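Local atomic coordinates of bifunctional protein PutA (Bdellovibrio bacteriovorus, PDB entry 5UR2), a protein that probably catalyses both oxidations that turn L-proline into L-glutamate, with an FAD-dependent proline dehydrogenase and an NAD-dependent L-glutamate gamma-semialdehyde dehydrogenase in one chain. Residues Ala27-Ser31 against Leu430-Ala435; Tyr36-Met40 against Arg419-Thr424; Val497-Asn503 against Gln688-Leu694; Ala545-Lys550 against Ala656-Thr661. All blocks are in the same frame, centred on the assembly; numbering follows the deposited sequence.

Interaction 1 (Ala27-Ser31 against Leu430-Ala435); sequences ASIFS and LRGKFA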
# COMPACT_ATOMS: atom_id res chain seq x y z
N ALA B 27 48.27 29.64 18.48
CA ALA B 27 47.63 28.34 18.41
C ALA B 27 46.51 28.33 17.38
O ALA B 27 45.86 29.35 17.12
CB ALA B 27 47.06 27.93 19.77
N SER B 28 46.28 27.16 16.79
CA SER B 28 45.14 26.96 15.91
C SER B 28 43.98 26.35 16.69
O SER B 28 44.18 25.47 17.54
CB SER B 28 45.50 26.05 14.72
OG SER B 28 44.36 25.79 13.91
N ILE B 29 42.76 26.81 16.37
CA ILE B 29 41.54 26.24 16.92
C ILE B 29 41.43 24.75 16.64
O ILE B 29 40.69 24.04 17.33
CB ILE B 29 40.32 27.01 16.33
CG1 ILE B 29 39.46 27.57 17.45
CG2 ILE B 29 39.49 26.15 15.36
CD1 ILE B 29 40.13 28.72 18.15
N PHE B 30 42.16 24.25 15.65
CA PHE B 30 42.07 22.85 15.25
C PHE B 30 43.01 21.94 16.02
O PHE B 30 42.90 20.72 15.86
CB PHE B 30 42.36 22.72 13.75
CG PHE B 30 41.25 23.22 12.89
CD1 PHE B 30 41.20 24.54 12.50
CD2 PHE B 30 40.23 22.37 12.51
CE1 PHE B 30 40.16 25.01 11.72
CE2 PHE B 30 39.19 22.83 11.73
CZ PHE B 30 39.16 24.16 11.34
N SER B 31 43.89 22.50 16.86
CA SER B 31 44.85 21.70 17.62
C SER B 31 44.13 20.63 18.43
O SER B 31 43.27 20.94 19.26
CB SER B 31 45.67 22.61 18.54
N LEU B 430 39.46 27.45 6.54
CA LEU B 430 40.36 27.16 7.66
C LEU B 430 40.51 25.66 7.88
O LEU B 430 41.60 25.18 8.18
CB LEU B 430 39.86 27.82 8.93
CG LEU B 430 40.09 29.33 8.99
CD1 LEU B 430 39.33 29.87 10.17
CD2 LEU B 430 41.56 29.63 9.10
N ARG B 431 39.41 24.92 7.77
CA ARG B 431 39.52 23.47 7.89
C ARG B 431 40.41 22.90 6.78
O ARG B 431 41.27 22.05 7.04
CB ARG B 431 38.15 22.81 7.84
CG ARG B 431 38.27 21.30 7.74
CD ARG B 431 36.95 20.62 7.53
NE ARG B 431 37.15 19.24 7.10
CZ ARG B 431 36.21 18.30 7.12
NH1 ARG B 431 34.99 18.58 7.56
NH2 ARG B 431 36.48 17.07 6.70
N GLY B 432 40.25 23.39 5.55
CA GLY B 432 41.07 22.88 4.47
C GLY B 432 42.55 23.09 4.71
O GLY B 432 43.38 22.23 4.38
N LYS B 433 42.91 24.24 5.30
CA LYS B 433 44.30 24.57 5.59
C LYS B 433 44.85 23.80 6.79
O LYS B 433 45.94 23.21 6.72
CB LYS B 433 44.44 26.08 5.82
CG LYS B 433 45.69 26.47 6.57
CD LYS B 433 46.93 26.36 5.73
CE LYS B 433 48.13 26.78 6.56
NZ LYS B 433 49.40 26.31 5.91
N PHE B 434 44.14 23.82 7.93
CA PHE B 434 44.67 23.34 9.20
C PHE B 434 44.24 21.92 9.53
O PHE B 434 44.71 21.36 10.52
CB PHE B 434 44.26 24.29 10.33
CG PHE B 434 44.93 25.63 10.27
CD1 PHE B 434 46.27 25.77 10.61
CD2 PHE B 434 44.26 26.74 9.81
CE1 PHE B 434 46.90 27.00 10.54
CE2 PHE B 434 44.89 27.99 9.74
CZ PHE B 434 46.21 28.11 10.10
N ALA B 435 43.38 21.33 8.74
CA ALA B 435 42.92 19.99 9.07
C ALA B 435 43.02 19.03 7.90
O ALA B 435 43.45 17.89 8.09
CB ALA B 435 41.47 20.03 9.60

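Interaction 2 (Tyr36-Met40 against Arg419-Thr424); sequences YGSIM and RLLENT. With P5F (N-propargylglycine-modified flavin adenine dinucleotide), chain F.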
# COMPACT_ATOMS: atom_id res chain seq x y z
N TYR B 36 38.55 21.29 22.60
CA TYR B 36 37.80 21.80 21.44
C TYR B 36 38.24 21.13 20.14
O TYR B 36 37.41 20.70 19.34
CB TYR B 36 37.97 23.32 21.35
CG TYR B 36 37.20 23.98 20.21
CD1 TYR B 36 35.84 24.24 20.32
CD2 TYR B 36 37.84 24.32 19.02
CE1 TYR B 36 35.14 24.83 19.27
CE2 TYR B 36 37.15 24.91 17.96
CZ TYR B 36 35.79 25.16 18.09
OH TYR B 36 35.08 25.75 17.06
N GLY B 37 39.55 21.04 19.93
CA GLY B 37 40.06 20.43 18.70
C GLY B 37 39.78 18.94 18.63
O GLY B 37 39.49 18.41 17.55
N SER B 38 39.89 18.23 19.76
CA SER B 38 39.60 16.80 19.76
C SER B 38 38.11 16.54 19.49
O SER B 38 37.76 15.60 18.77
CB SER B 38 40.03 16.17 21.08
OG SER B 38 40.01 14.76 20.98
N ILE B 39 37.23 17.36 20.07
CA ILE B 39 35.81 17.30 19.73
C ILE B 39 35.62 17.42 18.22
O ILE B 39 34.84 16.68 17.61
CB ILE B 39 35.02 18.39 20.48
CG1 ILE B 39 34.98 18.07 21.98
CG2 ILE B 39 33.63 18.57 19.88
CD1 ILE B 39 34.30 16.79 22.31
N MET B 40 36.32 18.39 17.60
CA MET B 40 36.15 18.64 16.17
C MET B 40 36.66 17.48 15.32
O MET B 40 35.99 17.08 14.36
CB MET B 40 36.85 19.93 15.78
CG MET B 40 36.08 21.18 16.18
SD MET B 40 36.52 22.55 15.08
CE MET B 40 38.28 22.69 15.44
N ARG B 419 30.08 28.35 15.93
CA ARG B 419 31.51 28.23 15.65
C ARG B 419 31.89 26.79 15.33
O ARG B 419 32.59 26.53 14.35
CB ARG B 419 32.33 28.75 16.84
CG ARG B 419 31.86 30.10 17.37
CD ARG B 419 32.44 31.27 16.61
NE ARG B 419 32.29 31.19 15.16
CZ ARG B 419 31.19 31.52 14.49
NH1 ARG B 419 30.11 31.93 15.13
NH2 ARG B 419 31.18 31.43 13.16
N LEU B 420 31.42 25.83 16.14
CA LEU B 420 31.69 24.42 15.86
C LEU B 420 31.17 24.01 14.49
O LEU B 420 31.84 23.28 13.75
CB LEU B 420 31.09 23.52 16.95
CG LEU B 420 31.87 23.36 18.25
CD1 LEU B 420 30.97 22.74 19.30
CD2 LEU B 420 33.10 22.47 18.04
N LEU B 421 29.97 24.47 14.13
CA LEU B 421 29.41 24.12 12.83
C LEU B 421 30.27 24.67 11.69
O LEU B 421 30.64 23.93 10.77
CB LEU B 421 27.99 24.66 12.71
CG LEU B 421 26.99 23.82 13.51
CD1 LEU B 421 25.64 24.52 13.56
CD2 LEU B 421 26.87 22.44 12.91
N GLU B 422 30.64 25.95 11.76
CA GLU B 422 31.45 26.55 10.71
C GLU B 422 32.82 25.87 10.59
O GLU B 422 33.29 25.55 9.49
CB GLU B 422 31.63 28.04 10.96
CG GLU B 422 32.27 28.75 9.79
CD GLU B 422 31.44 28.62 8.52
OE1 GLU B 422 31.94 27.99 7.55
OE2 GLU B 422 30.27 29.10 8.51
N ASN B 423 33.48 25.65 11.73
CA ASN B 423 34.85 25.15 11.70
C ASN B 423 34.92 23.70 11.25
O ASN B 423 35.96 23.27 10.73
CB ASN B 423 35.49 25.32 13.07
CG ASN B 423 35.69 26.77 13.45
OD1 ASN B 423 35.69 27.64 12.59
ND2 ASN B 423 35.85 27.03 14.74
N THR B 424 33.86 22.92 11.43
CA THR B 424 33.84 21.53 10.96
C THR B 424 33.20 21.37 9.59
O THR B 424 33.04 20.24 9.13
CB THR B 424 33.10 20.62 11.95
OG1 THR B 424 31.72 21.04 12.04
CG2 THR B 424 33.77 20.65 13.31
PA P5F F . 35.27 30.76 4.31
O1A P5F F . 36.22 31.29 3.18
O2A P5F F . 35.46 29.40 4.77
O5B P5F F . 33.81 30.72 3.94
C5B P5F F . 32.81 29.96 4.61
C4B P5F F . 31.43 30.47 4.16
O4B P5F F . 31.10 30.08 2.85
C3B P5F F . 30.25 30.05 4.98
O3B P5F F . 30.14 30.76 6.15
C2B P5F F . 29.12 30.29 4.06
O2B P5F F . 28.79 31.63 4.09
C1B P5F F . 29.70 29.96 2.73
N9A P5F F . 29.42 28.63 2.27
C8A P5F F . 29.71 27.42 2.90
N7A P5F F . 29.30 26.42 2.11
C5A P5F F . 28.73 26.93 0.94
C6A P5F F . 28.13 26.38 -0.19
N6A P5F F . 28.01 24.96 -0.34
N1A P5F F . 27.64 27.18 -1.16
C2A P5F F . 27.73 28.52 -1.07
N3A P5F F . 28.29 29.09 0.04
C4A P5F F . 28.79 28.35 1.04
N1 P5F F . 27.38 36.50 8.93
C2 P5F F . 26.06 36.99 8.64
O2 P5F F . 25.27 36.26 7.79
N3 P5F F . 25.59 38.22 9.20
C4 P5F F . 26.38 39.00 10.08
O4 P5F F . 25.86 40.19 10.60
C4X P5F F . 27.78 38.48 10.40
N5 P5F F . 28.63 39.12 11.39
C5X P5F F . 30.07 38.82 11.30
C6 P5F F . 31.08 39.78 11.84
C7 P5F F . 32.46 39.53 11.68
C7M P5F F . 33.47 40.52 12.24
C8 P5F F . 32.91 38.36 11.00
C8M P5F F . 34.37 38.06 10.80
C9 P5F F . 31.97 37.44 10.47
C9A P5F F . 30.51 37.70 10.64
N10 P5F F . 29.54 36.76 10.08
C10 P5F F . 28.22 37.27 9.83
C1' P5F F . 29.91 35.40 9.61
C2' P5F F . 30.47 35.41 8.19
O2' P5F F . 29.45 35.74 7.32
C3' P5F F . 31.12 34.10 7.74
O3' P5F F . 30.16 33.11 7.75
C4' P5F F . 32.28 33.63 8.60
O4' P5F F . 32.87 34.75 9.15
C5' P5F F . 33.28 32.69 7.91
O5' P5F F . 33.57 33.05 6.57
P P5F F . 35.04 33.01 5.88
O1P P5F F . 35.33 34.02 4.71
O2P P5F F . 35.95 33.08 7.16
O3P P5F F . 35.28 31.40 5.65
C21 P5F F . 27.11 38.51 13.43
C22 P5F F . 27.90 38.94 12.42
C23 P5F F . 25.63 38.91 13.51

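Interaction 3 (Val497-Asn503 against Gln688-Leu694); sequences VNIVINN and QGVINFL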
# COMPACT_ATOMS: atom_id res chain seq x y z
N VAL B 497 -25.80 33.45 -2.83
CA VAL B 497 -25.38 32.08 -3.09
C VAL B 497 -26.61 31.24 -3.37
O VAL B 497 -27.56 31.23 -2.58
CB VAL B 497 -24.55 31.51 -1.93
CG1 VAL B 497 -24.29 30.03 -2.16
CG2 VAL B 497 -23.21 32.26 -1.81
N ASN B 498 -26.58 30.52 -4.48
CA ASN B 498 -27.67 29.65 -4.88
C ASN B 498 -27.29 28.20 -4.65
O ASN B 498 -26.11 27.84 -4.61
CB ASN B 498 -28.04 29.86 -6.35
CG ASN B 498 -28.74 31.17 -6.57
OD1 ASN B 498 -29.56 31.59 -5.75
ND2 ASN B 498 -28.44 31.83 -7.70
N ILE B 499 -28.32 27.37 -4.49
CA ILE B 499 -28.16 25.93 -4.58
C ILE B 499 -27.81 25.56 -6.02
O ILE B 499 -28.31 26.17 -6.97
CB ILE B 499 -29.47 25.24 -4.13
CG1 ILE B 499 -29.88 25.74 -2.75
CG2 ILE B 499 -29.32 23.74 -4.13
CD1 ILE B 499 -31.39 25.77 -2.57
N VAL B 500 -26.96 24.54 -6.19
CA VAL B 500 -26.58 24.10 -7.53
C VAL B 500 -26.74 22.59 -7.64
O VAL B 500 -25.97 21.84 -7.04
CB VAL B 500 -25.15 24.50 -7.90
CG1 VAL B 500 -24.89 24.10 -9.34
CG2 VAL B 500 -24.96 25.99 -7.72
N ILE B 501 -27.71 22.15 -8.44
CA ILE B 501 -27.97 20.74 -8.66
C ILE B 501 -27.98 20.47 -10.17
O ILE B 501 -28.69 21.16 -10.91
CB ILE B 501 -29.31 20.31 -8.02
CG1 ILE B 501 -29.27 20.57 -6.52
CG2 ILE B 501 -29.64 18.86 -8.34
CD1 ILE B 501 -30.61 20.29 -5.82
N ASN B 502 -27.24 19.45 -10.60
CA ASN B 502 -27.10 19.16 -12.03
C ASN B 502 -26.62 20.39 -12.79
O ASN B 502 -27.11 20.70 -13.87
CB ASN B 502 -28.41 18.63 -12.64
CG ASN B 502 -28.50 17.12 -12.66
OD1 ASN B 502 -27.48 16.42 -12.70
ND2 ASN B 502 -29.71 16.60 -12.67
N ASN B 503 -25.70 21.13 -12.19
CA ASN B 503 -25.11 22.35 -12.76
C ASN B 503 -26.14 23.44 -13.05
O ASN B 503 -25.88 24.34 -13.85
CB ASN B 503 -24.28 22.05 -14.02
CG ASN B 503 -22.96 21.34 -13.71
OD1 ASN B 503 -22.54 21.29 -12.55
ND2 ASN B 503 -22.28 20.81 -14.74
N GLN B 688 -22.52 17.42 -15.18
CA GLN B 688 -23.65 17.73 -14.33
C GLN B 688 -23.99 16.54 -13.43
O GLN B 688 -24.02 15.38 -13.87
CB GLN B 688 -24.86 18.10 -15.18
CG GLN B 688 -25.35 16.99 -16.06
CD GLN B 688 -26.64 17.33 -16.76
OE1 GLN B 688 -26.82 18.44 -17.25
NE2 GLN B 688 -27.57 16.38 -16.77
N GLY B 689 -24.24 16.83 -12.15
CA GLY B 689 -24.66 15.83 -11.19
C GLY B 689 -23.53 15.09 -10.49
O GLY B 689 -23.78 14.45 -9.47
N VAL B 690 -22.30 15.15 -11.02
CA VAL B 690 -21.19 14.45 -10.36
C VAL B 690 -20.94 15.06 -8.98
O VAL B 690 -20.75 14.33 -8.00
CB VAL B 690 -19.93 14.48 -11.25
CG1 VAL B 690 -18.71 13.89 -10.52
CG2 VAL B 690 -20.20 13.71 -12.57
N ILE B 691 -21.00 16.38 -8.88
CA ILE B 691 -20.87 17.10 -7.62
C ILE B 691 -22.05 18.06 -7.51
O ILE B 691 -22.33 18.81 -8.44
CB ILE B 691 -19.52 17.84 -7.55
CG1 ILE B 691 -18.37 16.83 -7.53
CG2 ILE B 691 -19.44 18.73 -6.32
CD1 ILE B 691 -17.02 17.39 -7.88
N ASN B 692 -22.77 18.00 -6.39
CA ASN B 692 -23.92 18.86 -6.17
C ASN B 692 -23.73 19.70 -4.92
O ASN B 692 -23.19 19.22 -3.92
CB ASN B 692 -25.22 18.04 -6.09
CG ASN B 692 -25.43 17.18 -7.32
OD1 ASN B 692 -26.02 17.62 -8.30
ND2 ASN B 692 -24.88 15.96 -7.29
N PHE B 693 -24.19 20.94 -4.99
CA PHE B 693 -23.95 21.97 -3.98
C PHE B 693 -25.25 22.24 -3.23
O PHE B 693 -26.18 22.84 -3.79
CB PHE B 693 -23.43 23.23 -4.64
CG PHE B 693 -23.12 24.34 -3.69
CD1 PHE B 693 -22.08 24.22 -2.77
CD2 PHE B 693 -23.81 25.54 -3.75
CE1 PHE B 693 -21.76 25.27 -1.92
CE2 PHE B 693 -23.50 26.60 -2.91
CZ PHE B 693 -22.48 26.47 -1.99
N LEU B 694 -25.30 21.82 -1.97
CA LEU B 694 -26.54 21.79 -1.19
C LEU B 694 -26.37 22.57 0.11
O LEU B 694 -26.30 21.98 1.20
CB LEU B 694 -26.94 20.34 -0.88
CG LEU B 694 -28.32 20.16 -0.23
CD1 LEU B 694 -29.44 20.42 -1.24
CD2 LEU B 694 -28.47 18.78 0.38
O HOH W 1 -23.88 19.27 -10.72

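Interaction 4 (Ala545-Lys550 against Ala656-Thr661); sequences AYKTWK and AVAGNT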
# COMPACT_ATOMS: atom_id res chain seq x y z
N ALA B 545 -26.07 10.47 -12.01
CA ALA B 545 -24.74 10.74 -12.53
C ALA B 545 -23.77 9.60 -12.22
O ALA B 545 -22.91 9.28 -13.04
CB ALA B 545 -24.22 12.06 -11.95
N TYR B 546 -23.92 8.95 -11.06
CA TYR B 546 -22.98 7.90 -10.69
C TYR B 546 -22.94 6.77 -11.72
O TYR B 546 -21.88 6.18 -11.94
CB TYR B 546 -23.32 7.36 -9.30
CG TYR B 546 -22.45 6.20 -8.88
CD1 TYR B 546 -21.10 6.38 -8.63
CD2 TYR B 546 -22.98 4.92 -8.75
CE1 TYR B 546 -20.29 5.32 -8.27
CE2 TYR B 546 -22.19 3.86 -8.38
CZ TYR B 546 -20.84 4.06 -8.14
OH TYR B 546 -20.04 3.01 -7.78
N LYS B 547 -24.07 6.51 -12.38
CA LYS B 547 -24.18 5.42 -13.35
C LYS B 547 -23.18 5.55 -14.49
O LYS B 547 -22.64 4.54 -14.97
CB LYS B 547 -25.62 5.38 -13.90
CG LYS B 547 -25.89 4.29 -14.90
CD LYS B 547 -27.27 4.46 -15.54
CE LYS B 547 -27.69 3.21 -16.32
NZ LYS B 547 -27.54 1.97 -15.49
N THR B 548 -22.88 6.77 -14.93
CA THR B 548 -21.88 6.97 -15.97
C THR B 548 -20.54 7.45 -15.43
O THR B 548 -19.50 7.09 -15.98
CB THR B 548 -22.39 7.96 -17.04
OG1 THR B 548 -22.86 9.16 -16.40
CG2 THR B 548 -23.53 7.34 -17.87
N TRP B 549 -20.54 8.26 -14.37
CA TRP B 549 -19.27 8.77 -13.84
C TRP B 549 -18.38 7.65 -13.33
O TRP B 549 -17.15 7.75 -13.42
CB TRP B 549 -19.55 9.78 -12.73
CG TRP B 549 -18.32 10.29 -12.00
CD1 TRP B 549 -17.93 9.95 -10.73
CD2 TRP B 549 -17.34 11.21 -12.48
NE1 TRP B 549 -16.78 10.61 -10.40
CE2 TRP B 549 -16.39 11.39 -11.46
CE3 TRP B 549 -17.17 11.91 -13.68
CZ2 TRP B 549 -15.30 12.25 -11.60
CZ3 TRP B 549 -16.08 12.75 -13.81
CH2 TRP B 549 -15.17 12.92 -12.78
N LYS B 550 -18.97 6.59 -12.76
CA LYS B 550 -18.19 5.46 -12.24
C LYS B 550 -17.39 4.75 -13.33
O LYS B 550 -16.46 4.00 -13.02
CB LYS B 550 -19.12 4.47 -11.55
CG LYS B 550 -19.97 3.62 -12.51
CD LYS B 550 -21.04 2.83 -11.74
CE LYS B 550 -21.87 1.97 -12.68
NZ LYS B 550 -23.01 1.31 -11.97
N ALA B 656 -14.77 12.09 -5.39
CA ALA B 656 -15.03 12.15 -6.82
C ALA B 656 -13.93 11.48 -7.63
O ALA B 656 -14.22 10.72 -8.56
CB ALA B 656 -15.22 13.61 -7.26
N VAL B 657 -12.65 11.72 -7.28
CA VAL B 657 -11.59 11.11 -8.07
C VAL B 657 -11.65 9.60 -7.95
O VAL B 657 -11.28 8.88 -8.88
CB VAL B 657 -10.19 11.65 -7.70
CG1 VAL B 657 -9.59 10.86 -6.51
CG2 VAL B 657 -9.27 11.56 -8.90
N ALA B 658 -12.16 9.09 -6.82
CA ALA B 658 -12.33 7.65 -6.68
C ALA B 658 -13.50 7.11 -7.49
O ALA B 658 -13.73 5.90 -7.45
CB ALA B 658 -12.53 7.28 -5.21
N GLY B 659 -14.21 7.95 -8.24
CA GLY B 659 -15.33 7.48 -9.03
C GLY B 659 -16.68 7.62 -8.37
O GLY B 659 -17.66 7.09 -8.89
N ASN B 660 -16.76 8.25 -7.21
CA ASN B 660 -18.05 8.48 -6.58
C ASN B 660 -18.64 9.81 -7.04
O ASN B 660 -17.93 10.69 -7.53
CB ASN B 660 -17.92 8.44 -5.07
CG ASN B 660 -17.26 7.16 -4.58
OD1 ASN B 660 -17.90 6.10 -4.50
ND2 ASN B 660 -15.96 7.25 -4.27
N THR B 661 -19.95 9.95 -6.87
CA THR B 661 -20.56 11.27 -7.00
C THR B 661 -20.82 11.83 -5.60
O THR B 661 -20.72 11.12 -4.60
CB THR B 661 -21.85 11.22 -7.84
OG1 THR B 661 -22.81 10.36 -7.23
CG2 THR B 661 -21.53 10.69 -9.24

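Interaction 1 (Ala27-Ser31 against Leu430-Ala435)
F30 is the knob of this contact. Projecting from the loop 27-31, its ring lies against the last turn of helix 429-434, where the walls of the hollow are L430, F434 and A435. The tip goes deepest: F30 CZ sits 3.5 Å from R431 CA, while F30 CE1 rests 4.0 Å from L430 CB. On the flanks of the ring, F30 CD1 meets F434 CB at 3.8 Å and F30 CD2 meets A435 CB at 3.9 Å. R431 lines the floor with its CA and CB, and its long side chain leads away to a salt bridge with D436. A second, smaller bump is S28, whose OG lies over one face of the F434 ring, 3.7 Å from F434 CG. That OG also accepts a hydrogen bond from F30 N at 3.2 Å, an ST turn, and a type I turn from S28 to S31 folds the loop so that both side chains face the helix. No hydrogen bond crosses between the segments, so fit alone joins them. The loop links helix 6-22 to helix 35-45, and both take part nearby: F434 touches M21 of the first, and F30 touches M40 of the second.

Interaction 2 (Tyr36-Met40 against Arg419-Thr424)
L420 lies at the apolar centre, its CD2 methyl wedged among three side chains of helix 35-45: 3.4 Å from Y36 CE1, 3.7 Å from M40 CG and, more loosely, 4.3 Å from I39 CG2. Beside it M40 runs along helix 409-423, with M40 CG 3.7 Å from T424 CG2 and M40 SD 3.6 Å from N423 CB. The axes of the short segments 36-40 and 419-423 stay 11.2 Å apart and cross at -56°, a spacing bridged mainly by side chains, the backbones coming nearest at M40 and T424. Further out, T424 turns its hydroxyl back to its own helix, OG1 donating to L420 O at 2.8 Å, which leaves its methyl for M40. At the polar edge N423 ND2 donates to Y36 OH at 2.8 Å, the one hydrogen bond across the interface. The Y36 ring also packs edge-to-face with F117, and helix 47-59 adds F54 against L420. E422 belongs to the pocket of the modified flavin, its OE2 2.9 Å from P5F O3B, the ribose hydroxyl on the adenosine side. A mostly apolar contact with a single buried polar tie thus joins helix 35-45 to helix 409-423, which also carries a cofactor-contacting residue.

Interaction 3 (Val497-Asn503 against Gln688-Leu694)
Two backbone hydrogen bonds hold V500 and F693 as an antiparallel hydrogen-bonded pair: V500 N donates to F693 O at 3.0 Å, and F693 N donates to V500 O at 2.9 Å. The bridge is a single one, between strands 495-501 and 691-693, whose short segments run at 155° to each other. Beyond it a side chain takes over from the backbone, N692 OD1 accepting from N502 N at 3.2 Å. The other end of that amide is used as well, since N692 ND2 donates to G689 O at 2.9 Å and also bonds V662 O of the neighbouring strand. Where the segments turn apart, a water accepts from G689 N at 2.9 Å and lies 3.0 Å from N503 OD1 and 2.8 Å from I691 O. G689 has positive phi, and N502 OD1 lies just 3.3 Å from G689 CA, leaving no room for a beta carbon. Apolar contacts cover the bridge, with V497 CG1 3.6 Å from F693 CE2 at the ring edge and V500 CB 3.9 Å from F693 CB. M678 of helix 671-684 packs on V500 and F693. Backbone, amide and water thus serve a very short strand pairing that links two sheets.

Interaction 4 (Ala545-Lys550 against Ala656-Thr661)
This is a buried contact between the C-terminal turn of helix 532-549 and the turn that leads from helix 646-657 into strand 661-665, within the aldehyde dehydrogenase part of the chain. W549 makes the principal polar link: its NE1 donates to A656 O at 3.2 Å, with the indole reaching across the bend of segment 656-661. A656 O also accepts from G659 N at 2.8 Å, so the indole shares a carbonyl that already closes the helix. G659 closes that helix with positive phi in a Schellman motif, and its bare backbone leaves its carbonyl near both aromatic side chains: G659 O is 3.2 Å from Y546 CE1, at the ring edge, and 3.4 Å from W549 CD1. One turn before W549 on the same helix, A545 and Y546 receive the methyl of T661, T661 CG2 lying 3.5 Å from Y546 CA and 4.1 Å from A545 CB. The polar ends are held by partners beyond the two segments: T661 OG1 bonds A542 O, Y546 OH bonds S631 OG, and N660 OD1 accepts from the backbone of R632 and G633. The ties of Y546 and N660 reach strand 623-638, which runs parallel to strand 661-665. Helix 646-657 lies between those two parallel strands in the chain, so the glycine-ended turn forms part of a beta-alpha-beta crossover, as in the Rossmann-like NAD-binding domain of aldehyde dehydrogenases.

In the fold
The four contacts fall into two pairs at opposite sides of the chain's centre. Interactions 1 and 2, with centres 10 Å apart, join the N-terminal region to successive helices 409-423 and 429-434, which follow the last strand of the proline dehydrogenase barrel; interaction 2 is nested inside the loop closed by interaction 1, and F30 CZ touches N423 O at 3.4 Å. Interactions 3 and 4 follow in the aldehyde dehydrogenase half, their centres 15 Å apart, with interaction 4 nested inside interaction 3 and V690 CG1 3.5 Å from W549 CE2. Between the pairs, centres lie 61 to 71 Å apart, consistent with two separately built catalytic modules in one bifunctional chain.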